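Side-chain contacts in prepilin-like protein (Thermus thermophilus, PDB 6QVF), which is a type IV pilin linked to natural competence, probably acting in DNA uptake as part of a DNA receptor at the pilus tip: residues Ala4-Gln7 / Ala8-Thr12; Ala124-Pro127 / Arg128-Val132. All coordinates share one frame; numbering follows the deposited sequence.

Interaction 1. Residues Ala4-Gln7 / Ala8-Thr12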
loop_
_atom_site.group_PDB
_atom_site.type_symbol
_atom_site.label_atom_id
_atom_site.label_comp_id
_atom_site.label_asym_id
_atom_site.label_seq_id
_atom_site.Cartn_x
_atom_site.Cartn_y
_atom_site.Cartn_z
ATOM N N ALA B 4 0.930 -13.951 23.685
ATOM C CA ALA B 4 0.821 -12.580 23.173
ATOM C C ALA B 4 2.220 -12.050 22.844
ATOM O O ALA B 4 2.415 -11.451 21.795
ATOM C CB ALA B 4 0.127 -11.680 24.165
ATOM N N SER B 5 3.184 -12.306 23.736
ATOM C CA SER B 5 4.550 -11.832 23.570
ATOM C C SER B 5 5.188 -12.451 22.319
ATOM O O SER B 5 5.860 -11.770 21.545
ATOM C CB SER B 5 5.385 -12.160 24.763
ATOM O OG SER B 5 4.989 -11.392 25.879
ATOM N N ALA B 6 4.992 -13.755 22.167
ATOM C CA ALA B 6 5.579 -14.532 21.106
ATOM C C ALA B 6 5.019 -14.060 19.759
ATOM O O ALA B 6 5.782 -13.819 18.793
ATOM C CB ALA B 6 5.321 -16.006 21.345
ATOM N N GLN B 7 3.691 -13.889 19.701
ATOM C CA GLN B 7 3.049 -13.499 18.475
ATOM C C GLN B 7 3.506 -12.091 18.105
ATOM O O GLN B 7 3.705 -11.824 16.939
ATOM C CB GLN B 7 1.528 -13.537 18.601
ATOM C CG GLN B 7 0.922 -14.920 18.644
ATOM C CD GLN B 7 1.002 -15.639 17.325
ATOM O OE1 GLN B 7 0.328 -15.302 16.345
ATOM N NE2 GLN B 7 1.855 -16.635 17.292
ATOM N N ALA B 8 3.693 -11.211 19.089
ATOM C CA ALA B 8 4.154 -9.837 18.791
ATOM C C ALA B 8 5.564 -9.867 18.186
ATOM O O ALA B 8 5.893 -9.099 17.286
ATOM C CB ALA B 8 4.099 -8.960 20.019
ATOM N N ARG B 9 6.403 -10.784 18.655
ATOM C CA ARG B 9 7.746 -10.908 18.142
ATOM C C ARG B 9 7.704 -11.425 16.704
ATOM O O ARG B 9 8.416 -10.909 15.844
ATOM C CB ARG B 9 8.576 -11.848 19.013
ATOM C CG ARG B 9 9.236 -11.150 20.187
ATOM C CD ARG B 9 10.269 -12.054 20.843
ATOM N NE ARG B 9 9.743 -13.396 21.092
ATOM C CZ ARG B 9 9.148 -13.761 22.221
ATOM N NH1 ARG B 9 8.999 -12.858 23.170
ATOM N NH2 ARG B 9 8.731 -15.006 22.410
ATOM N N PHE B 10 6.885 -12.446 16.463
ATOM C CA PHE B 10 6.714 -13.014 15.127
ATOM C C PHE B 10 6.156 -11.944 14.178
ATOM O O PHE B 10 6.550 -11.864 13.009
ATOM C CB PHE B 10 5.779 -14.220 15.134
ATOM C CG PHE B 10 6.265 -15.384 15.956
ATOM C CD1 PHE B 10 7.614 -15.696 16.015
ATOM C CD2 PHE B 10 5.369 -16.172 16.651
ATOM C CE1 PHE B 10 8.056 -16.770 16.775
ATOM C CE2 PHE B 10 5.811 -17.236 17.411
ATOM C CZ PHE B 10 7.150 -17.534 17.471
ATOM N N ALA B 11 5.253 -11.104 14.684
ATOM C CA ALA B 11 4.696 -10.021 13.819
ATOM C C ALA B 11 5.773 -8.990 13.467
ATOM O O ALA B 11 5.851 -8.497 12.341
ATOM C CB ALA B 11 3.557 -9.327 14.501
ATOM N N THR B 12 6.628 -8.661 14.428
ATOM C CA THR B 12 7.734 -7.750 14.199
ATOM C C THR B 12 8.679 -8.329 13.137
ATOM O O THR B 12 9.128 -7.628 12.229
ATOM C CB THR B 12 8.514 -7.515 15.498
ATOM O OG1 THR B 12 7.694 -6.765 16.393
ATOM C CG2 THR B 12 9.801 -6.762 15.264
#

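Interaction 2. Residues Ala124-Pro127 / Arg128-Val132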
loop_
_atom_site.group_PDB
_atom_site.type_symbol
_atom_site.label_atom_id
_atom_site.label_comp_id
_atom_site.label_asym_id
_atom_site.label_seq_id
_atom_site.Cartn_x
_atom_site.Cartn_y
_atom_site.Cartn_z
ATOM N N ALA B 124 4.060 -10.799 3.876
ATOM C CA ALA B 124 4.867 -11.752 4.664
ATOM C C ALA B 124 3.929 -12.599 5.518
ATOM O O ALA B 124 3.095 -12.059 6.212
ATOM C CB ALA B 124 5.817 -11.032 5.560
ATOM N N THR B 125 4.026 -13.916 5.401
ATOM C CA THR B 125 3.171 -14.797 6.207
ATOM C C THR B 125 4.088 -15.620 7.107
ATOM O O THR B 125 4.788 -16.533 6.625
ATOM C CB THR B 125 2.340 -15.742 5.333
ATOM O OG1 THR B 125 1.438 -15.013 4.498
ATOM C CG2 THR B 125 1.562 -16.728 6.173
ATOM N N HIS B 126 4.142 -15.247 8.384
ATOM C CA HIS B 126 4.968 -15.965 9.359
ATOM C C HIS B 126 4.414 -17.366 9.519
ATOM O O HIS B 126 3.201 -17.549 9.581
ATOM C CB HIS B 126 4.981 -15.265 10.714
ATOM C CG HIS B 126 6.141 -15.653 11.552
ATOM N ND1 HIS B 126 6.206 -16.866 12.240
ATOM C CD2 HIS B 126 7.289 -14.987 11.810
ATOM C CE1 HIS B 126 7.354 -16.908 12.873
ATOM N NE2 HIS B 126 8.032 -15.764 12.656
ATOM N N PRO B 127 5.295 -18.388 9.556
ATOM C CA PRO B 127 4.844 -19.762 9.760
ATOM C C PRO B 127 4.046 -19.949 11.059
ATOM O O PRO B 127 3.228 -20.858 11.144
ATOM C CB PRO B 127 6.138 -20.584 9.812
ATOM C CG PRO B 127 7.188 -19.711 9.170
ATOM C CD PRO B 127 6.740 -18.274 9.309
ATOM N N ARG B 128 4.268 -19.087 12.055
ATOM C CA ARG B 128 3.539 -19.205 13.304
ATOM C C ARG B 128 2.272 -18.335 13.322
ATOM O O ARG B 128 1.643 -18.227 14.367
ATOM C CB ARG B 128 4.489 -18.835 14.441
ATOM C CG ARG B 128 5.677 -19.782 14.582
ATOM C CD ARG B 128 5.235 -21.185 14.948
ATOM N NE ARG B 128 4.739 -21.180 16.307
ATOM C CZ ARG B 128 5.526 -21.092 17.362
ATOM N NH1 ARG B 128 6.837 -20.975 17.216
ATOM N NH2 ARG B 128 4.995 -21.136 18.562
ATOM N N GLY B 129 1.941 -17.666 12.201
ATOM C CA GLY B 129 0.624 -17.026 12.071
ATOM C C GLY B 129 0.658 -15.604 11.509
ATOM O O GLY B 129 -0.050 -15.310 10.536
ATOM N N PRO B 130 1.342 -14.651 12.177
ATOM C CA PRO B 130 1.239 -13.236 11.788
ATOM C C PRO B 130 1.560 -12.947 10.324
ATOM O O PRO B 130 2.565 -13.433 9.768
ATOM C CB PRO B 130 2.187 -12.505 12.737
ATOM C CG PRO B 130 2.236 -13.422 13.961
ATOM C CD PRO B 130 2.134 -14.831 13.405
ATOM N N LYS B 131 0.685 -12.137 9.734
ATOM C CA LYS B 131 0.817 -11.675 8.346
ATOM C C LYS B 131 1.027 -10.164 8.353
ATOM O O LYS B 131 0.432 -9.425 9.180
ATOM C CB LYS B 131 -0.440 -11.996 7.541
ATOM C CG LYS B 131 -0.670 -13.481 7.296
ATOM C CD LYS B 131 -2.019 -13.801 6.682
ATOM C CE LYS B 131 -2.255 -13.102 5.368
ATOM N NZ LYS B 131 -2.802 -11.741 5.607
ATOM N N VAL B 132 1.850 -9.699 7.412
ATOM C CA VAL B 132 2.043 -8.259 7.214
ATOM C C VAL B 132 2.039 -7.950 5.716
ATOM O O VAL B 132 2.778 -8.599 4.936
ATOM C CB VAL B 132 3.339 -7.742 7.847
ATOM C CG1 VAL B 132 3.568 -6.271 7.519
ATOM C CG2 VAL B 132 3.348 -7.950 9.362
#

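Interaction 1. Residues Ala4-Gln7 / Ala8-Thr12
F10 lies back along the helix over the preceding turn, where the carbonyl of A6 and the amide end of Q7 meet its ring in two different ways. The backbone bonds are the regular i to i+4 ladder of an alpha-helix: A8 N to A4 O, R9 N to S5 O, F10 N to A6 O and A11 N to Q7 O.

Among the aromatic contacts, A6 O stands over one face of the F10 ring, offset toward the rim, with CD2 3.2 Å from A6 O. Q7 NE2 instead comes to the ring edge, in its plane, 3.6 Å from F10 CD2. The bend of the Q7 chain at chi2 (-70°) swings its amide to that edge, turned 78° from the ring plane. A weak hydrogen bond from Q7 NE2 to R128 O and the H126 ring against F10 help fix both groups. The small A6 leaves room for its neighbours, CB lying 4.2 Å from F10 CE2 and, on another flank, 3.7 Å from R9 NH2.

R9 lays its guanidinium over the turn: bent at chi3 (-48°), its chain doubles back and sets one face over A6 CA and S5 O. NH2 comes within 3.4 Å of A6 CA.

With no salt bridge between these side chains, backbone bonds and van der Waals contact carry the turn. S5, A8 and R9 face solvent, while F10, Q7 and A11 lie against the R128 and P130 region; S5 O, sitting over the guanidinium face, probably offers R9 at most a weak, undirected attraction.

Interaction 2. Residues Ala124-Pro127 / Arg128-Val132
H126 and R128 meet through the histidine ring edge: R128 N donates to H126 ND1 at 3.0 Å, lying in the ring plane, with an angle of 164° at the hydrogen. ND1 is therefore the acceptor, and the ring is brought round by CG standing anti to the backbone N (chi1 -159°). Alongside, R128 CG comes 3.7 Å from H126 CE1, the two side chains pointing the same way. Replacing the ring by a methyl group, as an alanine here would, is likely to leave R128 N without its side-chain acceptor and a gap beside R128 CG and the F10 ring.

A type I turn from H126 to G129 sets up this pairing. P127 suits its second position because the ring fixes phi, and G129 N closes it on H126 O at 2.9 Å. At G129 a beta carbon would collide with the carbonyl oxygen of R128, so the place calls for glycine. Next, H126 N donates a hydrogen bond to P130 O at 2.8 Å, while P130 CD packs 3.9 Å from H126 CB.

Farther back, A124 pairs with V132 and T125 with K131. This hairpin joins strands 117-125 and 131-139; A124 and H126 pack on I100 of strand 100-108, while P130 leans on helix 2-30.

From the N terminus the chain enters helix 2-30, where interaction 1 spans successive turns and closes no loop beyond them. Interaction 2 comes much later, at the tip of the hairpin between strands 117-125 and 131-139, and closes that short reversal. The two follow in series, neither nesting nor crossing, yet their centres lie about 10 Å apart. The rings of F10 and H126 meet with planes about 35° apart, Q7 NE2 makes a weak hydrogen bond to R128 O, and P130 rests against Q7, F10 and A11. The hairpin tip is thus tied to the N-terminal helix, joining helix and four-stranded sheet as in type IV pilins.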